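Local coordinates for protein phospholethanolamine N-methyltransferase 2 (Haemonchus contortus, PDB 4KRI) that probably catalyses the S-adenosylmethionine-dependent N-methylation of phosphomonomethylethanolamine, and of the dimethylated product, on the nematode route to phosphocholine, at residues V144-S147 with V148-Q152; A237-A240 with A241-G245; E7-L10 with I11-L14. All blocks are in the same frame, centred on the assembly; numbering follows the deposited sequence.

Contact 1 of 3, residues V144-S147 with V148-Q152; sequences VLDS and VYVHQ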
loop_
_atom_site.group_PDB
_atom_site.type_symbol
_atom_site.label_atom_id
_atom_site.label_comp_id
_atom_site.label_asym_id
_atom_site.label_seq_id
_atom_site.Cartn_x
_atom_site.Cartn_y
_atom_site.Cartn_z
ATOM N N VAL A 144 11.049 -5.402 7.008
ATOM C CA VAL A 144 12.455 -5.323 7.367
ATOM C C VAL A 144 13.269 -5.905 6.214
ATOM O O VAL A 144 13.148 -7.091 5.898
ATOM C CB VAL A 144 12.765 -6.134 8.642
ATOM C CG1 VAL A 144 14.259 -6.038 8.987
ATOM C CG2 VAL A 144 11.926 -5.618 9.785
ATOM N N LEU A 145 14.076 -5.076 5.564
ATOM C CA LEU A 145 14.717 -5.503 4.316
ATOM C C LEU A 145 15.845 -6.505 4.561
ATOM O O LEU A 145 16.083 -7.402 3.740
ATOM C CB LEU A 145 15.197 -4.287 3.504
ATOM C CG LEU A 145 14.034 -3.441 2.984
ATOM C CD1 LEU A 145 14.536 -2.154 2.350
ATOM C CD2 LEU A 145 13.208 -4.234 1.987
ATOM N N ASP A 146 16.525 -6.374 5.695
ATOM C CA ASP A 146 17.562 -7.323 6.050
ATOM C C ASP A 146 16.966 -8.719 6.046
ATOM O O ASP A 146 17.608 -9.684 5.631
ATOM C CB ASP A 146 18.098 -6.991 7.439
ATOM C CG ASP A 146 19.316 -7.779 7.788
ATOM O OD1 ASP A 146 20.419 -7.401 7.324
ATOM O OD2 ASP A 146 19.177 -8.776 8.539
ATOM N N SER A 147 15.732 -8.828 6.507
ATOM C CA SER A 147 15.127 -10.150 6.645
ATOM C C SER A 147 14.783 -10.739 5.283
ATOM O O SER A 147 14.873 -11.948 5.089
ATOM C CB SER A 147 13.887 -10.071 7.538
ATOM O OG SER A 147 14.281 -9.698 8.846
ATOM N N VAL A 148 14.406 -9.883 4.334
ATOM C CA VAL A 148 14.160 -10.360 2.979
ATOM C C VAL A 148 15.442 -10.886 2.348
ATOM O O VAL A 148 15.479 -11.992 1.780
ATOM C CB VAL A 148 13.598 -9.230 2.084
ATOM C CG1 VAL A 148 13.494 -9.722 0.638
ATOM C CG2 VAL A 148 12.219 -8.776 2.591
ATOM N N TYR A 149 16.508 -10.101 2.452
ATOM C CA TYR A 149 17.718 -10.386 1.688
ATOM C C TYR A 149 18.636 -11.437 2.304
ATOM O O TYR A 149 19.403 -12.058 1.584
ATOM C CB TYR A 149 18.503 -9.095 1.433
ATOM C CG TYR A 149 17.687 -8.088 0.651
ATOM C CD1 TYR A 149 17.026 -8.453 -0.510
ATOM C CD2 TYR A 149 17.587 -6.775 1.079
ATOM C CE1 TYR A 149 16.279 -7.526 -1.226
ATOM C CE2 TYR A 149 16.842 -5.848 0.377
ATOM C CZ TYR A 149 16.196 -6.224 -0.779
ATOM O OH TYR A 149 15.453 -5.286 -1.488
ATOM N N VAL A 150 18.560 -11.612 3.626
ATOM C CA VAL A 150 19.450 -12.537 4.341
ATOM C C VAL A 150 18.721 -13.811 4.773
ATOM O O VAL A 150 19.311 -14.903 4.827
ATOM C CB VAL A 150 20.086 -11.845 5.572
ATOM C CG1 VAL A 150 20.950 -12.828 6.384
ATOM C CG2 VAL A 150 20.918 -10.657 5.127
ATOM N N HIS A 151 17.439 -13.676 5.078
ATOM C CA HIS A 151 16.687 -14.799 5.647
ATOM C C HIS A 151 15.482 -15.270 4.835
ATOM O O HIS A 151 14.704 -16.107 5.314
ATOM C CB HIS A 151 16.228 -14.445 7.065
ATOM C CG HIS A 151 17.351 -14.145 8.002
ATOM N ND1 HIS A 151 18.295 -15.089 8.354
ATOM C CD2 HIS A 151 17.679 -13.015 8.672
ATOM C CE1 HIS A 151 19.163 -14.547 9.189
ATOM N NE2 HIS A 151 18.810 -13.293 9.402
ATOM N N GLN A 152 15.329 -14.765 3.612
ATOM C CA GLN A 152 14.159 -15.072 2.792
ATOM C C GLN A 152 12.846 -14.947 3.569
ATOM O O GLN A 152 11.966 -15.811 3.491
ATOM C CB GLN A 152 14.300 -16.456 2.148
ATOM C CG GLN A 152 15.229 -16.471 0.925
ATOM C CD GLN A 152 15.095 -17.736 0.116
ATOM O OE1 GLN A 152 14.983 -18.824 0.671
ATOM N NE2 GLN A 152 15.115 -17.605 -1.197
HETATM O O HOH W 1 20.827 -10.643 9.515
#

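Contact 2 of 3, residues A237-A240 with A241-G245; sequences ARQA and ASEFG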
loop_
_atom_site.group_PDB
_atom_site.type_symbol
_atom_site.label_atom_id
_atom_site.label_comp_id
_atom_site.label_asym_id
_atom_site.label_seq_id
_atom_site.Cartn_x
_atom_site.Cartn_y
_atom_site.Cartn_z
ATOM N N ALA A 237 3.551 -6.653 -10.083
ATOM C CA ALA A 237 4.909 -6.487 -9.587
ATOM C C ALA A 237 5.716 -7.756 -9.791
ATOM O O ALA A 237 6.883 -7.712 -10.203
ATOM C CB ALA A 237 4.912 -6.095 -8.111
ATOM N N ARG A 238 5.102 -8.892 -9.473
ATOM C CA ARG A 238 5.775 -10.170 -9.605
ATOM C C ARG A 238 6.128 -10.455 -11.065
ATOM O O ARG A 238 7.175 -11.041 -11.359
ATOM C CB ARG A 238 4.906 -11.289 -9.005
ATOM C CG ARG A 238 4.776 -11.195 -7.471
ATOM C CD ARG A 238 6.081 -11.542 -6.776
ATOM N NE ARG A 238 6.458 -12.919 -7.107
ATOM C CZ ARG A 238 5.898 -13.999 -6.574
ATOM N NH1 ARG A 238 4.945 -13.881 -5.656
ATOM N NH2 ARG A 238 6.295 -15.209 -6.954
ATOM N N GLN A 239 5.252 -10.033 -11.971
ATOM C CA GLN A 239 5.478 -10.202 -13.406
ATOM C C GLN A 239 6.589 -9.297 -13.946
ATOM O O GLN A 239 7.403 -9.719 -14.771
ATOM C CB GLN A 239 4.188 -9.910 -14.167
ATOM C CG GLN A 239 4.317 -10.075 -15.663
ATOM C CD GLN A 239 3.028 -9.700 -16.367
ATOM O OE1 GLN A 239 2.432 -8.673 -16.059
ATOM N NE2 GLN A 239 2.590 -10.533 -17.301
ATOM N N ALA A 240 6.609 -8.051 -13.489
ATOM C CA ALA A 240 7.691 -7.138 -13.863
ATOM C C ALA A 240 9.043 -7.712 -13.448
ATOM O O ALA A 240 10.030 -7.646 -14.201
ATOM C CB ALA A 240 7.463 -5.754 -13.242
ATOM N N ALA A 241 9.092 -8.301 -12.254
ATOM C CA ALA A 241 10.329 -8.887 -11.778
ATOM C C ALA A 241 10.657 -10.154 -12.569
ATOM O O ALA A 241 11.803 -10.347 -13.002
ATOM C CB ALA A 241 10.246 -9.198 -10.286
ATOM N N SER A 242 9.674 -11.028 -12.763
ATOM C CA SER A 242 10.004 -12.329 -13.358
ATOM C C SER A 242 10.286 -12.243 -14.860
ATOM O O SER A 242 11.108 -12.994 -15.382
ATOM C CB SER A 242 8.918 -13.366 -13.076
ATOM O OG SER A 242 7.703 -12.975 -13.681
ATOM N N GLU A 243 9.625 -11.317 -15.541
ATOM C CA GLU A 243 9.751 -11.196 -16.994
ATOM C C GLU A 243 10.884 -10.282 -17.431
ATOM O O GLU A 243 11.526 -10.528 -18.454
ATOM C CB GLU A 243 8.444 -10.666 -17.592
ATOM C CG GLU A 243 7.317 -11.675 -17.597
ATOM C CD GLU A 243 7.529 -12.774 -18.627
ATOM O OE1 GLU A 243 7.919 -12.458 -19.780
ATOM O OE2 GLU A 243 7.308 -13.955 -18.282
ATOM N N PHE A 244 11.111 -9.212 -16.673
ATOM C CA PHE A 244 12.119 -8.231 -17.061
ATOM C C PHE A 244 13.288 -8.128 -16.091
ATOM O O PHE A 244 14.262 -7.430 -16.372
ATOM C CB PHE A 244 11.465 -6.859 -17.244
ATOM C CG PHE A 244 10.405 -6.838 -18.309
ATOM C CD1 PHE A 244 10.744 -6.605 -19.634
ATOM C CD2 PHE A 244 9.069 -7.057 -17.988
ATOM C CE1 PHE A 244 9.776 -6.590 -20.620
ATOM C CE2 PHE A 244 8.098 -7.043 -18.966
ATOM C CZ PHE A 244 8.449 -6.803 -20.285
ATOM N N GLY A 245 13.206 -8.805 -14.949
ATOM C CA GLY A 245 14.298 -8.755 -13.990
ATOM C C GLY A 245 14.405 -7.416 -13.280
ATOM O O GLY A 245 15.477 -7.048 -12.781
#

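Contact 3 of 3, residues E7-L10 with I11-L14; sequences ERQL and IECL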
loop_
_atom_site.group_PDB
_atom_site.type_symbol
_atom_site.label_atom_id
_atom_site.label_comp_id
_atom_site.label_asym_id
_atom_site.label_seq_id
_atom_site.Cartn_x
_atom_site.Cartn_y
_atom_site.Cartn_z
ATOM N N GLU A 7 18.482 -1.931 12.532
ATOM C CA GLU A 7 18.298 -0.754 13.374
ATOM C C GLU A 7 18.383 0.531 12.561
ATOM O O GLU A 7 17.677 1.501 12.849
ATOM C CB GLU A 7 19.293 -0.740 14.539
ATOM C CG GLU A 7 18.934 -1.705 15.651
ATOM C CD GLU A 7 19.241 -3.147 15.318
ATOM O OE1 GLU A 7 20.231 -3.397 14.602
ATOM O OE2 GLU A 7 18.498 -4.036 15.783
ATOM N N ARG A 8 19.234 0.546 11.537
ATOM C CA ARG A 8 19.294 1.719 10.680
ATOM C C ARG A 8 17.974 1.925 9.951
ATOM O O ARG A 8 17.514 3.057 9.815
ATOM C CB ARG A 8 20.478 1.651 9.715
ATOM C CG ARG A 8 21.807 1.885 10.450
ATOM C CD ARG A 8 22.975 2.006 9.506
ATOM N NE ARG A 8 22.817 3.116 8.575
ATOM C CZ ARG A 8 23.300 4.341 8.767
ATOM N NH1 ARG A 8 23.978 4.639 9.875
ATOM N NH2 ARG A 8 23.109 5.272 7.843
ATOM N N GLN A 9 17.344 0.835 9.520
ATOM C CA GLN A 9 16.057 0.968 8.845
ATOM C C GLN A 9 14.958 1.456 9.802
ATOM O O GLN A 9 14.095 2.243 9.402
ATOM C CB GLN A 9 15.650 -0.352 8.159
ATOM C CG GLN A 9 14.473 -0.170 7.221
ATOM C CD GLN A 9 13.894 -1.467 6.681
ATOM O OE1 GLN A 9 14.467 -2.550 6.849
ATOM N NE2 GLN A 9 12.742 -1.359 6.025
ATOM N N LEU A 10 14.997 1.010 11.061
ATOM C CA LEU A 10 14.009 1.471 12.038
ATOM C C LEU A 10 14.091 2.985 12.197
ATOM O O LEU A 10 13.061 3.665 12.265
ATOM C CB LEU A 10 14.200 0.796 13.402
ATOM C CG LEU A 10 13.945 -0.707 13.427
ATOM C CD1 LEU A 10 14.025 -1.229 14.847
ATOM C CD2 LEU A 10 12.591 -1.009 12.824
ATOM N N ILE A 11 15.314 3.508 12.250
ATOM C CA ILE A 11 15.507 4.951 12.403
ATOM C C ILE A 11 15.143 5.696 11.122
ATOM O O ILE A 11 14.627 6.820 11.177
ATOM C CB ILE A 11 16.956 5.284 12.858
ATOM C CG1 ILE A 11 17.249 4.625 14.203
ATOM C CG2 ILE A 11 17.178 6.788 12.956
ATOM C CD1 ILE A 11 16.141 4.801 15.200
ATOM N N GLU A 12 15.371 5.076 9.967
ATOM C CA GLU A 12 14.918 5.691 8.717
ATOM C C GLU A 12 13.395 5.837 8.695
ATOM O O GLU A 12 12.875 6.860 8.244
ATOM C CB GLU A 12 15.399 4.894 7.493
ATOM C CG GLU A 12 16.902 4.996 7.264
ATOM C CD GLU A 12 17.442 3.841 6.429
ATOM O OE1 GLU A 12 16.635 2.980 6.014
ATOM O OE2 GLU A 12 18.666 3.807 6.189
ATOM N N CYS A 13 12.690 4.819 9.184
ATOM C CA CYS A 13 11.232 4.889 9.295
ATOM C C CYS A 13 10.785 6.064 10.162
ATOM O O CYS A 13 9.807 6.755 9.836
ATOM C CB CYS A 13 10.666 3.585 9.846
ATOM S SG CYS A 13 10.775 2.199 8.680
ATOM N N LEU A 14 11.500 6.297 11.256
ATOM C CA LEU A 14 11.209 7.430 12.135
ATOM C C LEU A 14 11.359 8.733 11.353
ATOM O O LEU A 14 10.501 9.615 11.414
ATOM C CB LEU A 14 12.145 7.418 13.358
ATOM C CG LEU A 14 12.034 8.641 14.277
ATOM C CD1 LEU A 14 10.596 8.813 14.804
ATOM C CD2 LEU A 14 13.035 8.530 15.432
#

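Contact 1 of 3, residues V144-S147 with V148-Q152
Tyr-149 donates its backbone N-H to Leu-145 O over 3.0 Å, the straightest of the main-chain bonds of helix 145-151. Val-150 N reaches Asp-146 O at 2.9 Å, less straight, while Val-148 N holds Val-144 O, from the N-cap residue, only weakly. Toward the end the pattern slackens: His-151 N stands 3.1 Å from Ser-147 O but 46° out of its carbonyl plane, and Gln-152 leaves the helix with positive phi.

One apolar contact has the i to i+4 spacing. With CG anti to the carbonyl carbon (chi1 -60°), Tyr-149 lays its ring back along the helix, where CE2 meets Leu-145 CB at 3.9 Å; both side chains also lean on Thr-274 of strand 273-277. Another joins sequence neighbours: over the imidazole of His-151 sits Val-150, whose CG1 lies 3.7 Å above one face near the ring centre.

Asp-146 and His-151 are joined through a water, which donates to Asp-146 OD2 at 2.7 Å and has a weak link to His-151 NE2, a nitrogen that also bonds the backbone oxygen of Ala-1. Asp-146 sends its carboxylate away from its backbone N (chi1 -171°), which places OD1 4.0 Å from Val-150 CG2. Ser-147 turns its hydroxyl to Asp-156, at the start of strand 156-166.

Between Asp-146 OD2 and His-151 NE2 the gap is 4.6 Å, too wide for a direct bond, though the carboxylate could still favour a protonated imidazole. Held by Ala-1 O and weakly by the water, NE2 probably limits the rotation of a ring that lies on the exposed side of this helix.

Contact 2 of 3, residues A237-A240 with A241-G245
Gln-239 O receives the shortest sound bond of this helix end, from Glu-243 N at 2.8 Å. The side chain of the donor residue crowds the same oxygen, with Glu-243 CB at 3.2 Å. Beyond it, the two side chains cross obliquely through their methylenes: Gln-239 CG and Glu-243 CG are 3.9 Å apart, and the amide and carboxylate planes stand 76° to each other. Gln-239 is extended, with CG trans to the backbone N (chi1 -179°), and this carries its amide out to helix 206-215, where OE1 bonds Asn-210 and NE2 bonds the backbone oxygen of Trp-207. Glu-243 instead bends at chi2.

The adjoining residues repeat the main-chain link. Ser-242 N bonds Arg-238 O at 2.9 Å, and Ser-242 OG lies 3.1 Å from that carbonyl. At the last turn Phe-244 N reaches Ala-240 O from above the carbonyl plane, and the same oxygen lies in the plane of the phenyl ring, 4.0 Å from CD2 at its edge. Gly-245 then takes positive phi and closes the helix, its N bonded to Ala-241 O.

The helix links strands 225-229 and 247-252 in a beta-alpha-beta unit of the Rossmann-like methyltransferase fold. Ala-237 and Ala-240 press their small methyls on Val-248, while Arg-238 forms a salt bridge with Glu-268. The chemistry implies a division of labour: the small alanines probably let the helix lie close on strand 247-252, and the buried Gln-239 side chain, about 8 Å from the bound S-adenosylhomocysteine and satisfied at both ends of its amide, ties it to helix 206-215.

Contact 3 of 3, residues E7-L10 with I11-L14
Four consecutive i to i+4 bonds, from Ile-11 N to Glu-7 O through to Leu-14 N to Leu-10 O, make 7-14 a regular alpha-helical run inside helix 5-18. This helix is largely amphipathic, and it lies against strands 64-70 and 156-166 near the N terminus.

On the outer side, Glu-12 folds back over the preceding turn. Its CG is anti to the carbonyl carbon (chi1 -70°), and the chain then runs on nearly extended, which brings CG to 3.3 Å from Arg-8 O and OE1 to 3.5 Å from Gln-9 CA. The side chains of Glu-12 and Gln-9 thereby cross at about a right angle, with Glu-12 OE1 4.0 Å from Gln-9 CG. Arg-8 NE and Glu-12 OE2 remain 4.8 Å apart, so their opposite charges can attract each other without contact.

Gln-9 points its amide elsewhere: OE1 accepts from Leu-145 N and NE2 donates to Glu-143 O, which ties this helix to the junction of strand 132-143 and helix 145-151. The buried side is mostly hydrocarbon and sulfur, though Glu-7 is buried too, against helix 33-40 and Asn-70. Leu-10 and Cys-13 both rest on Ile-158, Leu-14 reaches Ala-66, and Ile-11 touches Ile-68 and Leu-39 of helix 33-40. Ile-11 also uses its CG1 branch to lie along its own helix, 3.4 Å from Glu-7 O. Two residues further on, Cys-13 turns its sulfur outward and partly back toward the preceding turn, and SG comes to 3.4 Å from Gln-9 O, the oxygen that already accepts Cys-13 N.

Overall arrangement
Along the chain the order is contact 3, contact 1, contact 2, each a stretch of a single helix: 5-18, 145-151 and 235-244. Contacts 1 and 3 are neighbours, centres 15 Å apart, joined where Gln-9 OE1 meets Leu-145 N, and both pack on strand 156-166. Contact 2 belongs to the methyltransferase domain that holds S-adenosylhomocysteine; its centre is 19 Å from that of contact 1 and 28 Å from that of contact 3, and it touches neither. Strand 273-277 nevertheless bears on both 145-151 and 235-244. Contacts 1 and 3 thus lie in the N-terminal part, apart from the bound S-adenosylhomocysteine, consistent with a di-domain architecture.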